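Local coordinates for protein nucleoside hydrolase, putative (Trypanosoma brucei, PDB 3FZ0) that is a putative member of the nucleoside hydrolase family, an alpha/beta protein built round a mixed sheet that binds a calcium ion, at residues G219-L224 and K248-L253; M50-K55 and D89-A94; A286-I291 and E346-A351; N226-P231 and V235-N240. The protein carries 2 engineered substitutions. All blocks are in the same frame, centred on the assembly; numbering follows the deposited sequence.

In the fold
Contacts 1, 2 and 3 are buried, whereas contact 4 lies on the surface, its centre about 30 Å from the centre of the chain. Chemistry follows place. In contact 3, the most central, two helices meet chiefly through apolar carbon, with no hydrogen bond across; contact 1 sets a tyrosine beside a phenylalanine, with little ring overlap, and keeps one buried hydroxyl; contact 2 adds a hydrogen-bonded amide; contact 4 relies on backbone bonds between two short strands. Contacts 1 and 4 share a neighbourhood, because helix 218-224 runs into strand 227-228 and D222 pairs with R227 in a salt bridge. R252 links contact 1 to contact 2 through the carbonyl of G92, and F220 rests on L349 of contact 3.

Contact 1: residues G219-L224 and K248-L253; sequences GFYDKL and KLFQRL
The phenol oxygen of Y221 reaches the junction of helices 241-249 and 251-257, where it meets the backbone carbonyl of I246 in a weak hydrogen bond and lies against the first side-chain carbon of F250. Y221 OH is 3.3 Å from F250 CB, the closest approach between 219-224 and 248-253. The pair is a worked example of how a tyrosine can span two helices: the ring packs among apolar groups while its polar end finds a carbonyl. Y221 projects from helix 218-224 with CG anti to the backbone N (chi1 178°), which directs the ring toward F250. Its end then passes beside F250 CB, with Y221 CZ 4.0 Å from that same atom. The two rings are tilted by only 26°, yet they are slid well apart, with centroids 5.8 Å distant, and hardly overlap. Y221 CE1 and F250 CD2, 4.2 Å apart, mark the nearest ring-to-ring approach. Further aromatic neighbours extend the cluster, since Y221 meets W218 edge-to-face and F250 meets F86 in the same way. M216 of strand 216-217 touches both residues, and I21 of helix 17-27 packs on F250. The chemistry is therefore chiefly that of carbon against carbon, with rings slid apart rather than stacked; the one buried hydroxyl is held only weakly, so dispersion probably contributes more than polar bonding to this junction.

Contact 2: residues M50-K55 and D89-A94; sequences MENIGK and DGFGDA
An Asx turn at D89 shapes the loop that receives N52 from helix 46-60. D89 OD1 accepts the backbone N of F91 at 2.8 Å and the backbone N of D93 at 3.0 Å, the two donors arriving from opposite faces of the carboxylate plane. D93 OD1 in turn accepts the backbone N of D89, closing a second link within the loop. This polar scaffold presents F91 to the helix. N52 CB sits 3.4 Å from the centroid of the F91 ring and almost on its normal, a CH-pi contact over the face. The amide of N52 continues across that face, stacked with its plane 13° from the ring. With CG beside the backbone N (chi1 -60°), the same side chain places N52 ND2 3.0 Å from D89 O, in a hydrogen bond of 163° at the hydrogen. ND2 also bonds the carbonyl of C15, next in sequence to the calcium ligand D14, while OD1 receives Q48 NE2. Both ends of this buried amide thus have hydrogen-bonding partners. Two bonds from ND2 and one to OD1 probably fix its rotation, and the flat group can serve as a stacking surface for F91 without leaving its polar atoms unpaired.

Contact 3: residues A286-I291 and E346-A351; sequences AVLVAI and EMFLKA
The segments 286-291 and 346-351, parts of helices 282-291 and 345-356, lie nearly perpendicular, their N-to-C directions 102° apart and their axes no closer than 10.7 Å. The backbones draw nearest at L288 and F348, whose CA atoms are 6.9 Å apart. From the first segment, L288 makes all the close contacts across this crossing. Its CG stands anti to the backbone N (chi1 -178°), carrying the forked end out toward the second helix, where the two methyls part company. L288 CD2 presses on the backbone of that helix, 3.7 Å from F348 CA, and comes to the edge of the F348 ring, 4.0 Å from F348 CD1. L288 CD1 turns instead to the next helical turn, meeting A351 CB at 3.9 Å. The small alanine thus lets this methyl approach the helix surface, while F348 meets the other one, CD2. Around this point L25 of helix 17-27 touches both A351 and I291, and V289 and A290 face V163 of strand 162-165. Helix 282-291, which also supplies the calcium ligand D283, thereby packs on strands 127-133 and 162-165 and also against helix 345-356, an arrangement of helices over strands that belongs to an alpha/beta fold.

Contact 4: residues N226-P231 and V235-N240; sequences NRESTP and VAVNQN. Engineered in segment 226-231: S229 (natural residue Leu).
E228 and V237 cross at about a right angle, the carboxylate end of one lying over a methyl of the other. E228 CG occupies the crowded position between the backbone N and the carbonyl carbon (chi1 73°), and from there the extended chain swings back toward V237, just past strand 235-236. E228 CD comes within 3.3 Å of V237 CG2, a close packing of an acidic group on an apolar branch. R227 takes the other face of the two strands, the one shared with A236, and its guanidinium leaves the hairpin altogether: it forms salt bridges with E254, E247 and D222. N226 and Q239 meet more gently, touching through N226 CB and Q239 CG, 4.1 Å apart, while Q239 NE2 bonds the carbonyl of V225 and the carboxylate of E247. Beneath these side chains the backbones supply the order. E228 and V235 are the hydrogen-bonded pair, E228 N giving a bond to V235 O at 3.0 Å and V235 N returning one to E228 O at 3.2 Å. R227 and A236 form the neighbouring non-hydrogen-bonded pair, their CA atoms 4.1 Å apart. Beyond it V237 N makes a weak bond of 3.4 Å to N226 O, which also takes a CA-H...O contact from A236. N226, with its positive phi, is the C-prime residue of the Schellman motif that ends helix 218-224. The whole is a short antiparallel beta hairpin on the surface, entered straight from a helix end and leading to N240, the N-cap of helix 241-249.

Contact 1: residues G219-L224 and K248-L253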
loop_
_atom_site.group_PDB
_atom_site.type_symbol
_atom_site.label_atom_id
_atom_site.label_comp_id
_atom_site.label_asym_id
_atom_site.label_seq_id
_atom_site.Cartn_x
_atom_site.Cartn_y
_atom_site.Cartn_z
ATOM N N GLY B 219 33.394 19.763 20.529
ATOM C CA GLY B 219 34.405 20.076 21.573
ATOM C C GLY B 219 34.960 18.803 22.220
ATOM O O GLY B 219 36.178 18.652 22.376
ATOM N N PHE B 220 34.077 17.868 22.560
ATOM C CA PHE B 220 34.496 16.585 23.096
ATOM C C PHE B 220 35.356 15.865 22.045
ATOM O O PHE B 220 36.472 15.409 22.361
ATOM C CB PHE B 220 33.285 15.732 23.492
ATOM C CG PHE B 220 33.640 14.352 23.960
ATOM C CD1 PHE B 220 33.922 14.119 25.312
ATOM C CD2 PHE B 220 33.687 13.279 23.064
ATOM C CE1 PHE B 220 34.247 12.833 25.757
ATOM C CE2 PHE B 220 34.020 11.983 23.497
ATOM C CZ PHE B 220 34.286 11.752 24.834
ATOM N N TYR B 221 34.834 15.784 20.812
ATOM C CA TYR B 221 35.562 15.195 19.691
ATOM C C TYR B 221 36.990 15.738 19.584
ATOM O O TYR B 221 37.939 14.976 19.430
ATOM C CB TYR B 221 34.827 15.429 18.366
ATOM C CG TYR B 221 35.573 14.868 17.186
ATOM C CD1 TYR B 221 35.575 13.487 16.921
ATOM C CD2 TYR B 221 36.276 15.712 16.316
ATOM C CE1 TYR B 221 36.257 12.970 15.819
ATOM C CE2 TYR B 221 36.951 15.209 15.224
ATOM C CZ TYR B 221 36.937 13.835 14.973
ATOM O OH TYR B 221 37.613 13.310 13.871
ATOM N N ASP B 222 37.130 17.055 19.674
ATOM C CA ASP B 222 38.438 17.679 19.541
ATOM C C ASP B 222 39.403 17.095 20.575
ATOM O O ASP B 222 40.565 16.863 20.256
ATOM C CB ASP B 222 38.348 19.208 19.638
ATOM C CG ASP B 222 37.841 19.851 18.347
ATOM O OD1 ASP B 222 37.650 19.130 17.350
ATOM O OD2 ASP B 222 37.636 21.089 18.316
ATOM N N LYS B 223 38.916 16.850 21.792
ATOM C CA LYS B 223 39.733 16.291 22.863
ATOM C C LYS B 223 39.987 14.805 22.640
ATOM O O LYS B 223 41.077 14.315 22.895
ATOM C CB LYS B 223 39.087 16.506 24.219
ATOM C CG LYS B 223 39.324 17.874 24.808
ATOM C CD LYS B 223 38.281 18.195 25.880
ATOM C CE LYS B 223 38.591 19.520 26.591
ATOM N NZ LYS B 223 37.519 19.896 27.580
ATOM N N LEU B 224 38.985 14.105 22.128
ATOM C CA LEU B 224 39.106 12.699 21.771
ATOM C C LEU B 224 40.346 12.457 20.887
ATOM O O LEU B 224 41.128 11.533 21.143
ATOM C CB LEU B 224 37.805 12.219 21.084
ATOM C CG LEU B 224 37.539 10.713 20.942
ATOM C CD1 LEU B 224 37.349 10.103 22.326
ATOM C CD2 LEU B 224 36.401 10.356 19.981
ATOM N N LYS B 248 41.058 10.804 10.775
ATOM C CA LYS B 248 40.996 10.595 9.332
ATOM C C LYS B 248 39.635 10.055 8.888
ATOM O O LYS B 248 39.115 10.431 7.837
ATOM C CB LYS B 248 42.113 9.651 8.882
ATOM C CG LYS B 248 43.507 10.281 8.763
ATOM C CD LYS B 248 44.488 9.171 8.441
ATOM C CE LYS B 248 45.905 9.613 8.489
ATOM N NZ LYS B 248 46.754 8.446 8.168
ATOM N N LEU B 249 39.070 9.163 9.700
ATOM C CA LEU B 249 37.769 8.554 9.428
ATOM C C LEU B 249 36.620 9.555 9.374
ATOM O O LEU B 249 35.720 9.407 8.561
ATOM C CB LEU B 249 37.476 7.534 10.503
ATOM C CG LEU B 249 36.219 6.720 10.392
ATOM C CD1 LEU B 249 36.282 5.713 9.225
ATOM C CD2 LEU B 249 36.035 6.036 11.724
ATOM N N PHE B 250 36.684 10.584 10.222
ATOM C CA PHE B 250 35.598 11.552 10.402
ATOM C C PHE B 250 35.831 12.860 9.638
ATOM O O PHE B 250 35.017 13.771 9.720
ATOM C CB PHE B 250 35.391 11.853 11.908
ATOM C CG PHE B 250 34.372 10.972 12.578
ATOM C CD1 PHE B 250 34.494 9.592 12.550
ATOM C CD2 PHE B 250 33.273 11.545 13.230
ATOM C CE1 PHE B 250 33.552 8.779 13.154
ATOM C CE2 PHE B 250 32.295 10.746 13.833
ATOM C CZ PHE B 250 32.444 9.340 13.803
ATOM N N GLN B 251 36.937 12.957 8.904
ATOM C CA GLN B 251 37.331 14.248 8.294
ATOM C C GLN B 251 36.297 14.816 7.314
ATOM O O GLN B 251 36.063 16.027 7.289
ATOM C CB GLN B 251 38.745 14.214 7.675
ATOM C CG GLN B 251 38.925 13.333 6.428
ATOM C CD GLN B 251 40.377 13.250 5.955
ATOM O OE1 GLN B 251 40.996 12.185 5.963
ATOM N NE2 GLN B 251 40.928 14.383 5.549
ATOM N N ARG B 252 35.654 13.942 6.535
ATOM C CA ARG B 252 34.633 14.386 5.577
ATOM C C ARG B 252 33.366 14.778 6.322
ATOM O O ARG B 252 32.894 15.898 6.174
ATOM C CB ARG B 252 34.350 13.309 4.509
ATOM C CG ARG B 252 35.605 12.721 3.861
ATOM C CD ARG B 252 36.457 13.810 3.181
ATOM N NE ARG B 252 37.802 13.315 2.934
ATOM C CZ ARG B 252 38.691 13.882 2.121
ATOM N NH1 ARG B 252 38.377 14.975 1.441
ATOM N NH2 ARG B 252 39.898 13.347 1.976
ATOM N N LEU B 253 32.841 13.861 7.140
ATOM C CA LEU B 253 31.708 14.151 8.009
ATOM C C LEU B 253 31.911 15.491 8.705
ATOM O O LEU B 253 31.018 16.347 8.681
ATOM C CB LEU B 253 31.509 13.066 9.069
ATOM C CG LEU B 253 30.240 13.289 9.900
ATOM C CD1 LEU B 253 29.025 13.137 8.999
ATOM C CD2 LEU B 253 30.102 12.339 11.091
#

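Contact 2: residues M50-K55 and D89-A94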
loop_
_atom_site.group_PDB
_atom_site.type_symbol
_atom_site.label_atom_id
_atom_site.label_comp_id
_atom_site.label_asym_id
_atom_site.label_seq_id
_atom_site.Cartn_x
_atom_site.Cartn_y
_atom_site.Cartn_z
ATOM N N MET B 50 33.886 -4.548 2.882
ATOM C CA MET B 50 34.955 -5.481 3.136
ATOM C C MET B 50 36.305 -4.762 3.272
ATOM O O MET B 50 37.063 -5.034 4.217
ATOM C CB MET B 50 35.020 -6.553 2.043
ATOM C CG MET B 50 33.862 -7.536 2.071
ATOM S SD MET B 50 33.730 -8.537 3.561
ATOM C CE MET B 50 34.971 -9.792 3.259
ATOM N N GLU B 51 36.598 -3.848 2.347
ATOM C CA GLU B 51 37.847 -3.090 2.391
ATOM C C GLU B 51 37.949 -2.234 3.652
ATOM O O GLU B 51 39.026 -2.144 4.277
ATOM C CB GLU B 51 38.000 -2.221 1.152
ATOM C CG GLU B 51 38.113 -3.021 -0.160
ATOM C CD GLU B 51 39.344 -3.950 -0.226
ATOM O OE1 GLU B 51 40.454 -3.518 0.149
ATOM O OE2 GLU B 51 39.218 -5.111 -0.674
ATOM N N ASN B 52 36.815 -1.634 4.046
ATOM C CA ASN B 52 36.759 -0.822 5.283
ATOM C C ASN B 52 37.034 -1.648 6.543
ATOM O O ASN B 52 37.918 -1.277 7.329
ATOM C CB ASN B 52 35.439 -0.054 5.399
ATOM C CG ASN B 52 35.211 0.895 4.258
ATOM O OD1 ASN B 52 36.102 1.120 3.416
ATOM N ND2 ASN B 52 34.020 1.487 4.223
ATOM N N ILE B 53 36.320 -2.767 6.714
ATOM C CA ILE B 53 36.558 -3.672 7.838
ATOM C C ILE B 53 38.029 -4.123 7.875
ATOM O O ILE B 53 38.658 -4.098 8.932
ATOM C CB ILE B 53 35.593 -4.918 7.848
ATOM C CG1 ILE B 53 34.132 -4.519 8.088
ATOM C CG2 ILE B 53 35.999 -5.923 8.935
ATOM C CD1 ILE B 53 33.910 -3.478 9.198
ATOM N N GLY B 54 38.587 -4.466 6.720
ATOM C CA GLY B 54 39.969 -4.870 6.615
ATOM C C GLY B 54 40.915 -3.809 7.093
ATOM O O GLY B 54 41.885 -4.127 7.800
ATOM N N LYS B 55 40.661 -2.547 6.722
ATOM C CA LYS B 55 41.500 -1.417 7.190
ATOM C C LYS B 55 41.338 -1.209 8.686
ATOM O O LYS B 55 42.331 -0.956 9.376
ATOM C CB LYS B 55 41.200 -0.117 6.430
ATOM C CG LYS B 55 41.535 -0.189 4.932
ATOM C CD LYS B 55 40.894 0.932 4.144
ATOM C CE LYS B 55 41.365 0.896 2.715
ATOM N NZ LYS B 55 41.006 2.109 1.969
ATOM N N ASP B 89 33.758 6.605 0.086
ATOM C CA ASP B 89 33.943 5.215 0.501
ATOM C C ASP B 89 33.311 4.939 1.862
ATOM O O ASP B 89 33.535 3.886 2.450
ATOM C CB ASP B 89 35.434 4.804 0.478
ATOM C CG ASP B 89 36.313 5.528 1.556
ATOM O OD1 ASP B 89 35.818 6.379 2.346
ATOM O OD2 ASP B 89 37.538 5.233 1.601
ATOM N N GLY B 90 32.544 5.910 2.365
ATOM C CA GLY B 90 31.970 5.879 3.721
ATOM C C GLY B 90 32.954 5.762 4.872
ATOM O O GLY B 90 32.562 5.350 5.980
ATOM N N PHE B 91 34.220 6.129 4.634
ATOM C CA PHE B 91 35.313 5.796 5.557
ATOM C C PHE B 91 36.424 6.869 5.602
ATOM O O PHE B 91 37.573 6.608 6.020
ATOM C CB PHE B 91 35.900 4.421 5.186
ATOM C CG PHE B 91 36.039 3.467 6.360
ATOM C CD1 PHE B 91 34.914 3.054 7.089
ATOM C CD2 PHE B 91 37.282 2.950 6.704
ATOM C CE1 PHE B 91 35.044 2.171 8.158
ATOM C CE2 PHE B 91 37.418 2.074 7.779
ATOM C CZ PHE B 91 36.297 1.681 8.508
ATOM N N GLY B 92 36.069 8.073 5.151
ATOM C CA GLY B 92 36.921 9.229 5.194
ATOM C C GLY B 92 37.629 9.619 3.924
ATOM O O GLY B 92 38.246 10.663 3.913
ATOM N N ASP B 93 37.531 8.829 2.849
ATOM C CA ASP B 93 38.444 8.951 1.680
ATOM C C ASP B 93 39.860 9.315 2.146
ATOM O O ASP B 93 40.462 10.279 1.683
ATOM C CB ASP B 93 37.911 9.934 0.600
ATOM C CG ASP B 93 36.453 9.621 0.163
ATOM O OD1 ASP B 93 36.120 8.429 -0.101
ATOM O OD2 ASP B 93 35.626 10.570 0.081
ATOM N N ALA B 94 40.383 8.528 3.076
ATOM C CA ALA B 94 41.513 8.960 3.902
ATOM C C ALA B 94 42.872 8.469 3.469
ATOM O O ALA B 94 43.872 8.902 4.033
ATOM C CB ALA B 94 41.278 8.571 5.361
#

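Contact 3: residues A286-I291 and E346-A351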
loop_
_atom_site.group_PDB
_atom_site.type_symbol
_atom_site.label_atom_id
_atom_site.label_comp_id
_atom_site.label_asym_id
_atom_site.label_seq_id
_atom_site.Cartn_x
_atom_site.Cartn_y
_atom_site.Cartn_z
ATOM N N ALA B 286 24.210 1.906 19.884
ATOM C CA ALA B 286 23.636 0.572 19.867
ATOM C C ALA B 286 24.609 -0.443 20.493
ATOM O O ALA B 286 24.208 -1.242 21.352
ATOM C CB ALA B 286 23.263 0.170 18.424
ATOM N N VAL B 287 25.877 -0.432 20.061
ATOM C CA VAL B 287 26.899 -1.287 20.700
ATOM C C VAL B 287 26.963 -1.057 22.223
ATOM O O VAL B 287 27.031 -2.023 22.985
ATOM C CB VAL B 287 28.327 -1.170 20.040
ATOM C CG1 VAL B 287 29.360 -1.922 20.837
ATOM C CG2 VAL B 287 28.282 -1.721 18.597
ATOM N N LEU B 288 26.895 0.195 22.667
ATOM C CA LEU B 288 26.872 0.467 24.099
ATOM C C LEU B 288 25.673 -0.186 24.807
ATOM O O LEU B 288 25.810 -0.763 25.909
ATOM C CB LEU B 288 26.881 1.969 24.354
ATOM C CG LEU B 288 26.901 2.371 25.825
ATOM C CD1 LEU B 288 28.284 2.187 26.353
ATOM C CD2 LEU B 288 26.472 3.812 25.922
ATOM N N VAL B 289 24.500 -0.107 24.181
ATOM C CA VAL B 289 23.303 -0.697 24.763
ATOM C C VAL B 289 23.486 -2.203 24.928
ATOM O O VAL B 289 23.091 -2.757 25.941
ATOM C CB VAL B 289 22.036 -0.331 23.967
ATOM C CG1 VAL B 289 20.849 -1.219 24.346
ATOM C CG2 VAL B 289 21.686 1.131 24.208
ATOM N N ALA B 290 24.088 -2.848 23.929
ATOM C CA ALA B 290 24.287 -4.297 23.938
ATOM C C ALA B 290 25.189 -4.748 25.045
ATOM O O ALA B 290 24.943 -5.754 25.679
ATOM C CB ALA B 290 24.875 -4.760 22.626
ATOM N N ILE B 291 26.268 -4.029 25.265
ATOM C CA ILE B 291 27.260 -4.522 26.210
ATOM C C ILE B 291 27.187 -3.902 27.611
ATOM O O ILE B 291 27.647 -4.519 28.562
ATOM C CB ILE B 291 28.679 -4.571 25.609
ATOM C CG1 ILE B 291 29.198 -3.205 25.234
ATOM C CG2 ILE B 291 28.649 -5.391 24.340
ATOM C CD1 ILE B 291 30.337 -3.284 24.160
ATOM N N GLU B 346 26.747 10.235 29.707
ATOM C CA GLU B 346 27.969 10.123 30.474
ATOM C C GLU B 346 28.681 8.758 30.245
ATOM O O GLU B 346 29.876 8.736 29.968
ATOM C CB GLU B 346 27.641 10.380 31.943
ATOM C CG GLU B 346 28.834 10.695 32.831
ATOM C CD GLU B 346 28.463 11.663 33.988
ATOM O OE1 GLU B 346 27.360 12.298 33.931
ATOM O OE2 GLU B 346 29.296 11.810 34.942
ATOM N N MET B 347 27.930 7.644 30.301
ATOM C CA MET B 347 28.511 6.315 30.069
ATOM C C MET B 347 28.965 6.157 28.628
ATOM O O MET B 347 29.974 5.489 28.370
ATOM C CB MET B 347 27.532 5.200 30.395
ATOM C CG MET B 347 27.543 4.738 31.816
ATOM S SD MET B 347 26.519 3.267 32.059
ATOM C CE MET B 347 27.141 2.213 30.800
ATOM N N PHE B 348 28.212 6.759 27.702
ATOM C CA PHE B 348 28.584 6.796 26.293
ATOM C C PHE B 348 29.931 7.519 26.003
ATOM O O PHE B 348 30.795 6.982 25.320
ATOM C CB PHE B 348 27.460 7.426 25.479
ATOM C CG PHE B 348 27.753 7.522 24.004
ATOM C CD1 PHE B 348 27.994 6.375 23.257
ATOM C CD2 PHE B 348 27.767 8.760 23.366
ATOM C CE1 PHE B 348 28.229 6.446 21.885
ATOM C CE2 PHE B 348 28.024 8.865 21.987
ATOM C CZ PHE B 348 28.253 7.714 21.239
ATOM N N LEU B 349 30.103 8.723 26.554
ATOM C CA LEU B 349 31.323 9.470 26.384
ATOM C C LEU B 349 32.514 8.717 26.982
ATOM O O LEU B 349 33.596 8.691 26.390
ATOM C CB LEU B 349 31.201 10.866 26.991
ATOM C CG LEU B 349 30.105 11.806 26.473
ATOM C CD1 LEU B 349 30.280 13.213 27.086
ATOM C CD2 LEU B 349 30.096 11.876 24.961
ATOM N N LYS B 350 32.304 8.091 28.137
ATOM C CA LYS B 350 33.372 7.361 28.802
ATOM C C LYS B 350 33.835 6.184 27.925
ATOM O O LYS B 350 35.041 5.919 27.791
ATOM C CB LYS B 350 32.936 6.878 30.177
ATOM C CG LYS B 350 34.066 6.258 30.948
ATOM C CD LYS B 350 33.590 5.142 31.891
ATOM C CE LYS B 350 34.642 4.007 32.030
ATOM N NZ LYS B 350 36.058 4.495 32.191
ATOM N N ALA B 351 32.871 5.499 27.316
ATOM C CA ALA B 351 33.168 4.379 26.407
ATOM C C ALA B 351 33.968 4.854 25.182
ATOM O O ALA B 351 34.862 4.139 24.705
ATOM C CB ALA B 351 31.870 3.680 25.970
#

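Contact 4: residues N226-P231 and V235-N240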
loop_
_atom_site.group_PDB
_atom_site.type_symbol
_atom_site.label_atom_id
_atom_site.label_comp_id
_atom_site.label_asym_id
_atom_site.label_seq_id
_atom_site.Cartn_x
_atom_site.Cartn_y
_atom_site.Cartn_z
ATOM N N ASN B 226 42.999 14.410 20.309
ATOM C CA ASN B 226 44.135 15.175 20.805
ATOM C C ASN B 226 44.411 16.487 20.100
ATOM O O ASN B 226 45.535 16.968 20.061
ATOM C CB ASN B 226 45.397 14.325 20.845
ATOM C CG ASN B 226 45.768 13.881 22.249
ATOM O OD1 ASN B 226 44.923 13.786 23.165
ATOM N ND2 ASN B 226 47.045 13.580 22.422
ATOM N N ARG B 227 43.379 17.080 19.535
ATOM C CA ARG B 227 43.544 18.441 19.102
ATOM C C ARG B 227 43.640 19.344 20.314
ATOM O O ARG B 227 42.880 19.229 21.283
ATOM C CB ARG B 227 42.396 18.885 18.213
ATOM C CG ARG B 227 42.437 18.226 16.870
ATOM C CD ARG B 227 41.094 18.340 16.256
ATOM N NE ARG B 227 41.103 17.881 14.896
ATOM C CZ ARG B 227 40.018 17.777 14.155
ATOM N NH1 ARG B 227 38.825 18.102 14.661
ATOM N NH2 ARG B 227 40.131 17.321 12.917
ATOM N N GLU B 228 44.581 20.258 20.268
ATOM C CA GLU B 228 44.582 21.269 21.276
ATOM C C GLU B 228 44.715 22.618 20.620
ATOM O O GLU B 228 45.013 22.711 19.427
ATOM C CB GLU B 228 45.705 21.025 22.283
ATOM C CG GLU B 228 47.070 21.334 21.759
ATOM C CD GLU B 228 48.101 20.469 22.412
ATOM O OE1 GLU B 228 49.210 20.989 22.750
ATOM O OE2 GLU B 228 47.782 19.261 22.574
ATOM N N SER B 229 44.413 23.641 21.403
ATOM C CA SER B 229 44.955 24.998 21.246
ATOM C C SER B 229 44.026 25.986 21.897
ATOM O O SER B 229 42.820 26.033 21.599
ATOM C CB SER B 229 45.289 25.411 19.813
ATOM O OG SER B 229 45.863 26.703 19.820
ATOM N N THR B 230 44.606 26.790 22.774
ATOM C CA THR B 230 46.071 26.920 22.904
ATOM C C THR B 230 46.927 25.622 22.991
ATOM O O THR B 230 46.550 24.675 23.687
ATOM C CB THR B 230 46.453 27.889 24.078
ATOM O OG1 THR B 230 45.959 27.368 25.326
ATOM C CG2 THR B 230 45.884 29.310 23.824
ATOM N N PRO B 231 48.100 25.598 22.296
ATOM C CA PRO B 231 48.631 26.478 21.215
ATOM C C PRO B 231 48.724 25.810 19.785
ATOM O O PRO B 231 49.034 24.607 19.714
ATOM C CB PRO B 231 50.038 26.832 21.759
ATOM C CG PRO B 231 50.391 25.661 22.792
ATOM C CD PRO B 231 49.178 24.704 22.764
ATOM N N VAL B 235 45.437 22.020 16.356
ATOM C CA VAL B 235 46.279 20.994 15.743
ATOM C C VAL B 235 46.440 19.844 16.715
ATOM O O VAL B 235 46.450 20.047 17.938
ATOM C CB VAL B 235 47.708 21.495 15.347
ATOM C CG1 VAL B 235 47.723 22.057 13.933
ATOM C CG2 VAL B 235 48.255 22.498 16.350
ATOM N N ALA B 236 46.567 18.643 16.158
ATOM C CA ALA B 236 46.863 17.447 16.923
ATOM C C ALA B 236 48.329 17.433 17.329
ATOM O O ALA B 236 49.210 17.674 16.495
ATOM C CB ALA B 236 46.541 16.236 16.103
ATOM N N VAL B 237 48.612 17.158 18.601
ATOM C CA VAL B 237 50.013 17.195 19.015
ATOM C C VAL B 237 50.682 15.813 19.203
ATOM O O VAL B 237 51.754 15.559 18.606
ATOM C CB VAL B 237 50.306 18.241 20.164
ATOM C CG1 VAL B 237 51.806 18.324 20.463
ATOM C CG2 VAL B 237 49.822 19.627 19.755
ATOM N N ASN B 238 50.082 14.916 19.981
ATOM C CA ASN B 238 50.741 13.606 20.180
ATOM C C ASN B 238 49.718 12.455 20.108
ATOM O O ASN B 238 49.484 11.703 21.075
ATOM C CB ASN B 238 51.638 13.633 21.452
ATOM C CG ASN B 238 52.326 12.278 21.778
ATOM O OD1 ASN B 238 52.561 11.408 20.905
ATOM N ND2 ASN B 238 52.661 12.110 23.053
ATOM N N GLN B 239 49.108 12.351 18.927
ATOM C CA GLN B 239 48.118 11.359 18.649
ATOM C C GLN B 239 48.631 9.949 18.699
ATOM O O GLN B 239 49.669 9.634 18.106
ATOM C CB GLN B 239 47.532 11.591 17.284
ATOM C CG GLN B 239 46.616 12.761 17.240
ATOM C CD GLN B 239 46.026 12.938 15.888
ATOM O OE1 GLN B 239 46.736 12.893 14.890
ATOM N NE2 GLN B 239 44.711 13.131 15.830
ATOM N N ASN B 240 47.884 9.086 19.392
ATOM C CA ASN B 240 48.098 7.664 19.248
ATOM C C ASN B 240 47.457 7.192 17.910
ATOM O O ASN B 240 46.814 7.987 17.217
ATOM C CB ASN B 240 47.639 6.880 20.500
ATOM C CG ASN B 240 46.125 6.860 20.694
ATOM O OD1 ASN B 240 45.359 6.775 19.722
ATOM N ND2 ASN B 240 45.682 6.869 21.964
#